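Local coordinates for protein N-acetylglucosamine-6-phosphate deacetylase (Mycobacterium smegmatis, PDB 6FV4) that probably removes the acetyl group from N-acetylglucosamine-6-phosphate, as a metal-dependent hydrolase of the amidohydrolase superfamily, at residues B[278-283]-B[347-352]; B[69-74]-B[358-363]; B[207-212]-B[240-245]. The protein carries 1 engineered substitution. All blocks are in the same frame, centred on the assembly; numbering follows the deposited sequence.

Interaction 1. Residues B[278-283]-B[347-352]; sequences LSLITA and VRQACV. Engineered in segment 278-283: Ala283 (natural residue Asp).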
loop_
_atom_site.group_PDB
_atom_site.type_symbol
_atom_site.label_atom_id
_atom_site.label_comp_id
_atom_site.label_asym_id
_atom_site.label_seq_id
_atom_site.Cartn_x
_atom_site.Cartn_y
_atom_site.Cartn_z
ATOM N N LEU B 278 4.865 -9.117 -6.980
ATOM C CA LEU B 278 6.151 -8.679 -6.449
ATOM C C LEU B 278 7.226 -9.705 -6.771
ATOM O O LEU B 278 7.014 -10.911 -6.603
ATOM C CB LEU B 278 6.096 -8.430 -4.925
ATOM C CG LEU B 278 7.367 -7.744 -4.384
ATOM C CD1 LEU B 278 7.005 -6.835 -3.205
ATOM C CD2 LEU B 278 8.414 -8.743 -3.933
ATOM N N SER B 279 8.380 -9.213 -7.229
ATOM C CA SER B 279 9.567 -10.017 -7.478
ATOM C C SER B 279 10.647 -9.663 -6.467
ATOM O O SER B 279 10.976 -8.484 -6.298
ATOM C CB SER B 279 10.126 -9.753 -8.886
ATOM O OG SER B 279 9.213 -10.150 -9.879
ATOM N N LEU B 280 11.238 -10.677 -5.848
ATOM C CA LEU B 280 12.420 -10.481 -5.022
ATOM C C LEU B 280 13.635 -10.487 -5.941
ATOM O O LEU B 280 13.726 -11.334 -6.823
ATOM C CB LEU B 280 12.533 -11.577 -3.970
ATOM C CG LEU B 280 11.366 -11.583 -2.965
ATOM C CD1 LEU B 280 11.343 -12.877 -2.188
ATOM C CD2 LEU B 280 11.512 -10.427 -2.046
ATOM N N ILE B 281 14.522 -9.503 -5.770
ATOM C CA ILE B 281 15.765 -9.386 -6.521
ATOM C C ILE B 281 16.869 -9.103 -5.512
ATOM O O ILE B 281 16.619 -8.738 -4.358
ATOM C CB ILE B 281 15.731 -8.269 -7.596
ATOM C CG1 ILE B 281 15.536 -6.911 -6.920
ATOM C CG2 ILE B 281 14.643 -8.528 -8.657
ATOM C CD1 ILE B 281 16.032 -5.725 -7.711
ATOM N N THR B 282 18.103 -9.286 -5.952
ATOM C CA THR B 282 19.241 -8.947 -5.108
ATOM C C THR B 282 19.844 -7.594 -5.437
ATOM O O THR B 282 20.340 -6.914 -4.530
ATOM C CB THR B 282 20.345 -10.011 -5.223
ATOM O OG1 THR B 282 20.863 -10.062 -6.579
ATOM C CG2 THR B 282 19.812 -11.383 -4.797
ATOM N N ALA B 283 19.839 -7.213 -6.722
ATOM C CA ALA B 283 20.694 -6.145 -7.230
ATOM C C ALA B 283 22.136 -6.346 -6.770
ATOM O O ALA B 283 22.857 -5.387 -6.515
ATOM C CB ALA B 283 20.162 -4.766 -6.816
ATOM N N VAL B 347 8.044 -18.343 -2.446
ATOM C CA VAL B 347 8.335 -19.081 -3.674
ATOM C C VAL B 347 7.754 -18.360 -4.886
ATOM O O VAL B 347 8.388 -18.283 -5.946
ATOM C CB VAL B 347 7.826 -20.531 -3.565
ATOM C CG1 VAL B 347 7.740 -21.168 -4.948
ATOM C CG2 VAL B 347 8.753 -21.333 -2.697
ATOM N N ARG B 348 6.549 -17.809 -4.758
ATOM C CA ARG B 348 6.006 -16.989 -5.840
ATOM C C ARG B 348 6.897 -15.780 -6.115
ATOM O O ARG B 348 7.193 -15.461 -7.271
ATOM C CB ARG B 348 4.597 -16.529 -5.485
ATOM C CG ARG B 348 3.500 -17.516 -5.865
ATOM C CD ARG B 348 2.255 -17.278 -5.023
ATOM N NE ARG B 348 1.040 -17.776 -5.678
ATOM C CZ ARG B 348 0.557 -19.008 -5.547
ATOM N NH1 ARG B 348 1.176 -19.894 -4.772
ATOM N NH2 ARG B 348 -0.550 -19.358 -6.185
ATOM N N GLN B 349 7.334 -15.091 -5.058
ATOM C CA GLN B 349 8.076 -13.851 -5.258
ATOM C C GLN B 349 9.501 -14.089 -5.741
ATOM O O GLN B 349 10.075 -13.214 -6.403
ATOM C CB GLN B 349 8.104 -13.050 -3.964
ATOM C CG GLN B 349 6.732 -12.554 -3.553
ATOM C CD GLN B 349 6.774 -11.824 -2.247
ATOM O OE1 GLN B 349 7.673 -12.059 -1.433
ATOM N NE2 GLN B 349 5.816 -10.911 -2.037
ATOM N N ALA B 350 10.114 -15.219 -5.380
ATOM C CA ALA B 350 11.514 -15.454 -5.715
ATOM C C ALA B 350 11.696 -16.351 -6.929
ATOM O O ALA B 350 12.820 -16.448 -7.441
ATOM C CB ALA B 350 12.256 -16.082 -4.529
ATOM N N CYS B 351 10.624 -17.011 -7.386
ATOM C CA CYS B 351 10.697 -18.020 -8.437
ATOM C C CYS B 351 9.684 -17.773 -9.552
ATOM O O CYS B 351 10.071 -17.661 -10.721
ATOM C CB CYS B 351 10.492 -19.429 -7.855
ATOM S SG CYS B 351 11.428 -19.812 -6.320
ATOM N N VAL B 352 8.397 -17.675 -9.236
ATOM C CA VAL B 352 7.383 -17.649 -10.297
ATOM C C VAL B 352 7.168 -16.247 -10.847
ATOM O O VAL B 352 7.226 -16.031 -12.065
ATOM C CB VAL B 352 6.058 -18.261 -9.807
ATOM C CG1 VAL B 352 5.061 -18.298 -10.967
ATOM C CG2 VAL B 352 6.295 -19.651 -9.243
HETATM O O HOH W 1 3.857 -10.844 -4.366
#
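In the amidohydrolase barrel of this deacetylase, strand 278-281 meets helix 339-357 at Leu278, Leu280 and Gln349, and the two short axes come within 5.9 Å at a crossing angle of -68°. The backbones themselves touch. Leu280 N donates to Gln349 O across 2.8 Å, nearly straight at 171°, although the donor stands well above the carbonyl plane instead of lying on a lone pair. The helix has a wider pi-type turn at 348-352, beside this bond. Two CA-H...O contacts flank the bond: Ser279 CA lies 3.4 Å from the same Gln349 O, and Gln349 CA approaches Leu278 O.

The Gln349 side chain, extended beyond CG (chi2 177°), runs between the two leucines. Leu278 places CB and CD2 against the amide end, with CD2 3.9 Å from Gln349 CD, while Leu280 CD1 packs on Gln349 CB at 3.7 Å and also reaches the methyl of Ala350. The amide is buried yet satisfied: OE1 bonds to the hydroxyl of Tyr266, and NE2 has a weak bond to Thr270 as well as a water. Beyond the strand, Thr282 leads to Ala283, engineered from the aspartate predicted to be the catalytic proton donor/acceptor; the packing lies on the strand that leads into the loop holding this position. At the strand's other end, the water lies 3.0 Å from Gln349 NE2 and takes a second, weak bond from Leu278 N.

Interaction 2. Residues B[69-74]-B[358-363]; sequences VDTHLH and LGLPAA. With ZN (zinc ion), chain H.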
loop_
_atom_site.group_PDB
_atom_site.type_symbol
_atom_site.label_atom_id
_atom_site.label_comp_id
_atom_site.label_asym_id
_atom_site.label_seq_id
_atom_site.Cartn_x
_atom_site.Cartn_y
_atom_site.Cartn_z
ATOM N N VAL B 69 15.008 -17.275 -9.226
ATOM C CA VAL B 69 15.073 -16.566 -10.500
ATOM C C VAL B 69 15.419 -15.118 -10.178
ATOM O O VAL B 69 14.533 -14.318 -9.844
ATOM C CB VAL B 69 13.753 -16.657 -11.275
ATOM C CG1 VAL B 69 13.863 -15.907 -12.613
ATOM C CG2 VAL B 69 13.358 -18.115 -11.488
ATOM N N ASP B 70 16.704 -14.768 -10.250
ATOM C CA ASP B 70 17.166 -13.414 -9.941
ATOM C C ASP B 70 17.213 -12.604 -11.226
ATOM O O ASP B 70 18.061 -12.849 -12.094
ATOM C CB ASP B 70 18.531 -13.453 -9.260
ATOM C CG ASP B 70 18.897 -12.130 -8.603
ATOM O OD1 ASP B 70 19.977 -12.075 -7.962
ATOM O OD2 ASP B 70 18.116 -11.151 -8.720
ATOM N N THR B 71 16.301 -11.646 -11.359
ATOM C CA THR B 71 16.141 -10.917 -12.608
ATOM C C THR B 71 16.828 -9.557 -12.605
ATOM O O THR B 71 16.627 -8.771 -13.535
ATOM C CB THR B 71 14.659 -10.740 -12.943
ATOM O OG1 THR B 71 13.987 -10.087 -11.854
ATOM C CG2 THR B 71 14.011 -12.103 -13.189
ATOM N N HIS B 72 17.649 -9.261 -11.608
ATOM C CA HIS B 72 18.294 -7.950 -11.562
ATOM C C HIS B 72 19.484 -8.091 -10.614
ATOM O O HIS B 72 19.308 -8.065 -9.395
ATOM C CB HIS B 72 17.306 -6.880 -11.107
ATOM C CG HIS B 72 17.895 -5.504 -10.951
ATOM N ND1 HIS B 72 17.115 -4.374 -10.868
ATOM C CD2 HIS B 72 19.177 -5.081 -10.841
ATOM C CE1 HIS B 72 17.890 -3.313 -10.721
ATOM N NE2 HIS B 72 19.148 -3.716 -10.707
ATOM N N LEU B 73 20.675 -8.252 -11.184
ATOM C CA LEU B 73 21.896 -8.317 -10.395
ATOM C C LEU B 73 23.070 -7.938 -11.280
ATOM O O LEU B 73 23.021 -8.081 -12.506
ATOM C CB LEU B 73 22.129 -9.695 -9.780
ATOM C CG LEU B 73 22.425 -10.848 -10.725
ATOM C CD1 LEU B 73 23.173 -11.939 -9.960
ATOM C CD2 LEU B 73 21.129 -11.383 -11.299
ATOM N N HIS B 74 24.136 -7.467 -10.628
ATOM C CA HIS B 74 25.287 -6.899 -11.323
ATOM C C HIS B 74 26.527 -7.761 -11.242
ATOM O O HIS B 74 27.423 -7.608 -12.079
ATOM C CB HIS B 74 25.597 -5.502 -10.757
ATOM C CG HIS B 74 24.491 -4.530 -10.986
ATOM N ND1 HIS B 74 24.357 -3.822 -12.161
ATOM C CD2 HIS B 74 23.427 -4.191 -10.218
ATOM C CE1 HIS B 74 23.272 -3.068 -12.099
ATOM N NE2 HIS B 74 22.695 -3.270 -10.927
ATOM N N LEU B 358 9.476 -11.553 -16.788
ATOM C CA LEU B 358 10.504 -11.433 -17.815
ATOM C C LEU B 358 10.288 -12.360 -18.999
ATOM O O LEU B 358 11.115 -12.370 -19.917
ATOM C CB LEU B 358 11.886 -11.680 -17.211
ATOM C CG LEU B 358 12.472 -10.317 -16.833
ATOM C CD1 LEU B 358 11.836 -9.792 -15.539
ATOM C CD2 LEU B 358 13.969 -10.356 -16.725
ATOM N N GLY B 359 9.197 -13.119 -19.018
ATOM C CA GLY B 359 8.978 -14.041 -20.123
ATOM C C GLY B 359 9.952 -15.189 -20.143
ATOM O O GLY B 359 10.248 -15.738 -21.219
ATOM N N LEU B 360 10.479 -15.558 -18.984
ATOM C CA LEU B 360 11.417 -16.660 -18.892
ATOM C C LEU B 360 10.654 -17.961 -18.720
ATOM O O LEU B 360 9.457 -17.943 -18.412
ATOM C CB LEU B 360 12.376 -16.436 -17.721
ATOM C CG LEU B 360 13.357 -15.271 -17.858
ATOM C CD1 LEU B 360 13.932 -14.872 -16.485
ATOM C CD2 LEU B 360 14.459 -15.680 -18.819
ATOM N N PRO B 361 11.305 -19.123 -18.959
ATOM C CA PRO B 361 10.636 -20.408 -18.699
ATOM C C PRO B 361 9.936 -20.429 -17.352
ATOM O O PRO B 361 10.565 -20.237 -16.301
ATOM C CB PRO B 361 11.781 -21.429 -18.758
ATOM C CG PRO B 361 13.008 -20.663 -19.229
ATOM C CD PRO B 361 12.565 -19.313 -19.692
ATOM N N ALA B 362 8.621 -20.626 -17.391
ATOM C CA ALA B 362 7.793 -20.546 -16.196
ATOM C C ALA B 362 8.369 -21.425 -15.102
ATOM O O ALA B 362 8.475 -22.646 -15.257
ATOM C CB ALA B 362 6.357 -20.969 -16.520
ATOM N N ALA B 363 8.781 -20.797 -14.009
ATOM C CA ALA B 363 9.343 -21.558 -12.911
ATOM C C ALA B 363 8.305 -22.543 -12.370
ATOM O O ALA B 363 7.120 -22.511 -12.717
ATOM C CB ALA B 363 9.837 -20.623 -11.806
HETATM ZN ZN ZN H . 20.841 -2.482 -10.379
#
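Thr71 and Val69, alternate residues of strand 63-76, press their side chains onto the turn that leaves helix 339-357. The close part is at Leu358, whose two methyls lie against CB and CG2 of Thr71 from one side: CD2 lies 3.9 Å from Thr71 CB, and CD1 is just as near Thr71 CG2. Thr71 holds CG2 anti to its carbonyl carbon, which brings that methyl to the leucine. Next along, Val69 CG1 and Leu360 CD1 meet at 4.0 Å as the two side chains run alongside one another, pointing contrary ways. Gly359, with positive phi, closes the helix in a Schellman motif, and the leucines on either side of it both point toward the strand.

Toward Ala363 the fit slackens. Its CB reaches Val69 CG2 at 4.3 Å, and the intervening Pro361 and Ala362 lie on the solvent side.

At and just after the corner at residue 72, the chain supplies metal ligands: His72 NE2 and His74 NE2 each bind the zinc ion at 2.1 Å, with Glu138 also a ligand, and His72 ND1 is hydrogen-bonded to Glu253. The contact is purely van der Waals, so it takes no part in the zinc coordination, which the neighbouring histidines of the same segment help provide.

Interaction 3. Residues B[207-212]-B[240-245]; sequences ATYDQT and PAVALT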
loop_
_atom_site.group_PDB
_atom_site.type_symbol
_atom_site.label_atom_id
_atom_site.label_comp_id
_atom_site.label_asym_id
_atom_site.label_seq_id
_atom_site.Cartn_x
_atom_site.Cartn_y
_atom_site.Cartn_z
ATOM N N ALA B 207 9.882 10.880 -12.174
ATOM C CA ALA B 207 8.598 11.030 -12.841
ATOM C C ALA B 207 7.470 11.208 -11.833
ATOM O O ALA B 207 7.512 10.686 -10.718
ATOM C CB ALA B 207 8.290 9.810 -13.704
ATOM N N THR B 208 6.442 11.930 -12.248
ATOM C CA THR B 208 5.260 12.050 -11.421
ATOM C C THR B 208 4.393 10.799 -11.572
ATOM O O THR B 208 4.647 9.917 -12.409
ATOM C CB THR B 208 4.477 13.309 -11.791
ATOM O OG1 THR B 208 3.924 13.157 -13.103
ATOM C CG2 THR B 208 5.391 14.546 -11.768
ATOM N N TYR B 209 3.364 10.729 -10.730
ATOM C CA TYR B 209 2.364 9.672 -10.841
ATOM C C TYR B 209 1.784 9.608 -12.250
ATOM O O TYR B 209 1.673 8.526 -12.836
ATOM C CB TYR B 209 1.247 9.900 -9.809
ATOM C CG TYR B 209 0.015 9.041 -10.060
ATOM C CD1 TYR B 209 -0.058 7.740 -9.582
ATOM C CD2 TYR B 209 -1.062 9.529 -10.786
ATOM C CE1 TYR B 209 -1.181 6.948 -9.822
ATOM C CE2 TYR B 209 -2.190 8.743 -11.028
ATOM C CZ TYR B 209 -2.236 7.458 -10.549
ATOM O OH TYR B 209 -3.343 6.680 -10.794
ATOM N N ASP B 210 1.413 10.765 -12.808
ATOM C CA ASP B 210 0.783 10.797 -14.126
ATOM C C ASP B 210 1.746 10.317 -15.208
ATOM O O ASP B 210 1.361 9.555 -16.108
ATOM C CB ASP B 210 0.317 12.214 -14.469
ATOM C CG ASP B 210 -0.819 12.701 -13.590
ATOM O OD1 ASP B 210 -1.626 11.878 -13.116
ATOM O OD2 ASP B 210 -0.904 13.933 -13.389
ATOM N N GLN B 211 2.995 10.803 -15.163
ATOM C CA GLN B 211 4.011 10.387 -16.134
ATOM C C GLN B 211 4.300 8.893 -16.058
ATOM O O GLN B 211 4.614 8.269 -17.081
ATOM C CB GLN B 211 5.301 11.169 -15.909
ATOM C CG GLN B 211 5.170 12.628 -16.257
ATOM C CD GLN B 211 6.370 13.436 -15.835
ATOM O OE1 GLN B 211 6.950 13.210 -14.773
ATOM N NE2 GLN B 211 6.751 14.395 -16.671
ATOM N N THR B 212 4.229 8.313 -14.856
ATOM C CA THR B 212 4.465 6.884 -14.687
ATOM C C THR B 212 3.288 6.080 -15.215
ATOM O O THR B 212 3.470 5.068 -15.911
ATOM C CB THR B 212 4.716 6.580 -13.211
ATOM O OG1 THR B 212 5.833 7.352 -12.761
ATOM C CG2 THR B 212 4.981 5.103 -12.971
ATOM N N PRO B 240 5.949 7.625 -8.623
ATOM C CA PRO B 240 5.844 6.425 -9.461
ATOM C C PRO B 240 5.478 5.169 -8.692
ATOM O O PRO B 240 4.797 4.312 -9.258
ATOM C CB PRO B 240 7.243 6.311 -10.098
ATOM C CG PRO B 240 7.966 7.619 -9.750
ATOM C CD PRO B 240 7.347 8.059 -8.460
ATOM N N ALA B 241 5.903 5.032 -7.430
ATOM C CA ALA B 241 5.633 3.805 -6.682
ATOM C C ALA B 241 4.143 3.487 -6.630
ATOM O O ALA B 241 3.760 2.306 -6.650
ATOM C CB ALA B 241 6.188 3.906 -5.256
ATOM N N VAL B 242 3.295 4.516 -6.592
ATOM C CA VAL B 242 1.861 4.276 -6.448
ATOM C C VAL B 242 1.238 3.903 -7.785
ATOM O O VAL B 242 0.418 2.977 -7.855
ATOM C CB VAL B 242 1.176 5.495 -5.796
ATOM C CG1 VAL B 242 -0.349 5.393 -5.893
ATOM C CG2 VAL B 242 1.602 5.588 -4.328
ATOM N N ALA B 243 1.637 4.591 -8.871
ATOM C CA ALA B 243 1.236 4.166 -10.213
ATOM C C ALA B 243 1.642 2.725 -10.471
ATOM O O ALA B 243 0.864 1.942 -11.031
ATOM C CB ALA B 243 1.842 5.092 -11.277
ATOM N N LEU B 244 2.840 2.343 -10.027
ATOM C CA LEU B 244 3.331 0.988 -10.265
ATOM C C LEU B 244 2.588 -0.056 -9.433
ATOM O O LEU B 244 2.308 -1.155 -9.928
ATOM C CB LEU B 244 4.839 0.923 -10.008
ATOM C CG LEU B 244 5.710 1.628 -11.062
ATOM C CD1 LEU B 244 7.096 1.904 -10.491
ATOM C CD2 LEU B 244 5.826 0.780 -12.335
ATOM N N THR B 245 2.259 0.253 -8.166
ATOM C CA THR B 245 1.518 -0.720 -7.370
ATOM C C THR B 245 0.053 -0.788 -7.768
ATOM O O THR B 245 -0.580 -1.836 -7.589
ATOM C CB THR B 245 1.628 -0.418 -5.870
ATOM O OG1 THR B 245 1.286 0.947 -5.612
ATOM C CG2 THR B 245 3.037 -0.677 -5.367
#
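Thr212 and Tyr209, on the first turn of helix 209-217, meet Pro240 and Ala243 of helix 240-246 mainly by apolar packing. Thr212 CG2, anti to the backbone N, is carried onto Ala243 CB at 3.6 Å and also reaches Leu244 CG. The tyrosine ring comes in beside it: CD1 lies 3.7 Å from Ala243 CB, and Ala243 N sits at the ring edge near its plane. Farther along the ring, CE1 approaches Val242 CG1.

A second group of contacts sets oxygen against the proline ring. Thr212 OG1 lies 3.2 Å from Pro240 CB, the two side chains crossing at about a right angle. Ala207 O rests equally close to Pro240 CG, and this buried carbonyl has no hydrogen-bond partner in the model.

Hydrogen bonds do not join the two segments; several shape the first helix start. Thr208 N gives a 2.9 Å bond to Gln211 OE1, in the carbonyl plane and on a lone pair, while Gln211 N returns one to Thr208 OG1. Thr212 OG1 donates to Thr208 O at 2.8 Å, and Thr212 N reaches that carbonyl from the opposite face, so two bonds grip one oxygen, and the OG1 bond holds the hydroxyl beside Pro240 CB.

Outside partners hold the far end: Tyr209 OH bonds to Glu246, and Ala264 of the second subunit packs on both Tyr209 and Val242, so these side chains also form part of the interface between subunits. The reciprocal Thr208-Gln211 pair is a capping box, here starting a helix whose first turn packs against the first turn of another.

How the interactions relate
Interactions 1 and 2 form one continuous piece of the barrel core, their centres about 8 Å apart. Both draw on helix 339-357 or the turn after it, and their first segments touch: Thr282 OG1 lies 2.6 Å from Asp70 OD1, a probable hydrogen bond, and Ala283 N probably bonds to His72 O. Interaction 1 adds a backbone bond and a buried amide to its packing, whereas interaction 2 joins its segments by aliphatic carbons alone. Interaction 3 stands apart, about 21 Å from interaction 1 between centres and touching neither. It too is buried, but out near the second subunit, where it pairs two helix starts and leaves the metal-bearing strand to interaction 2.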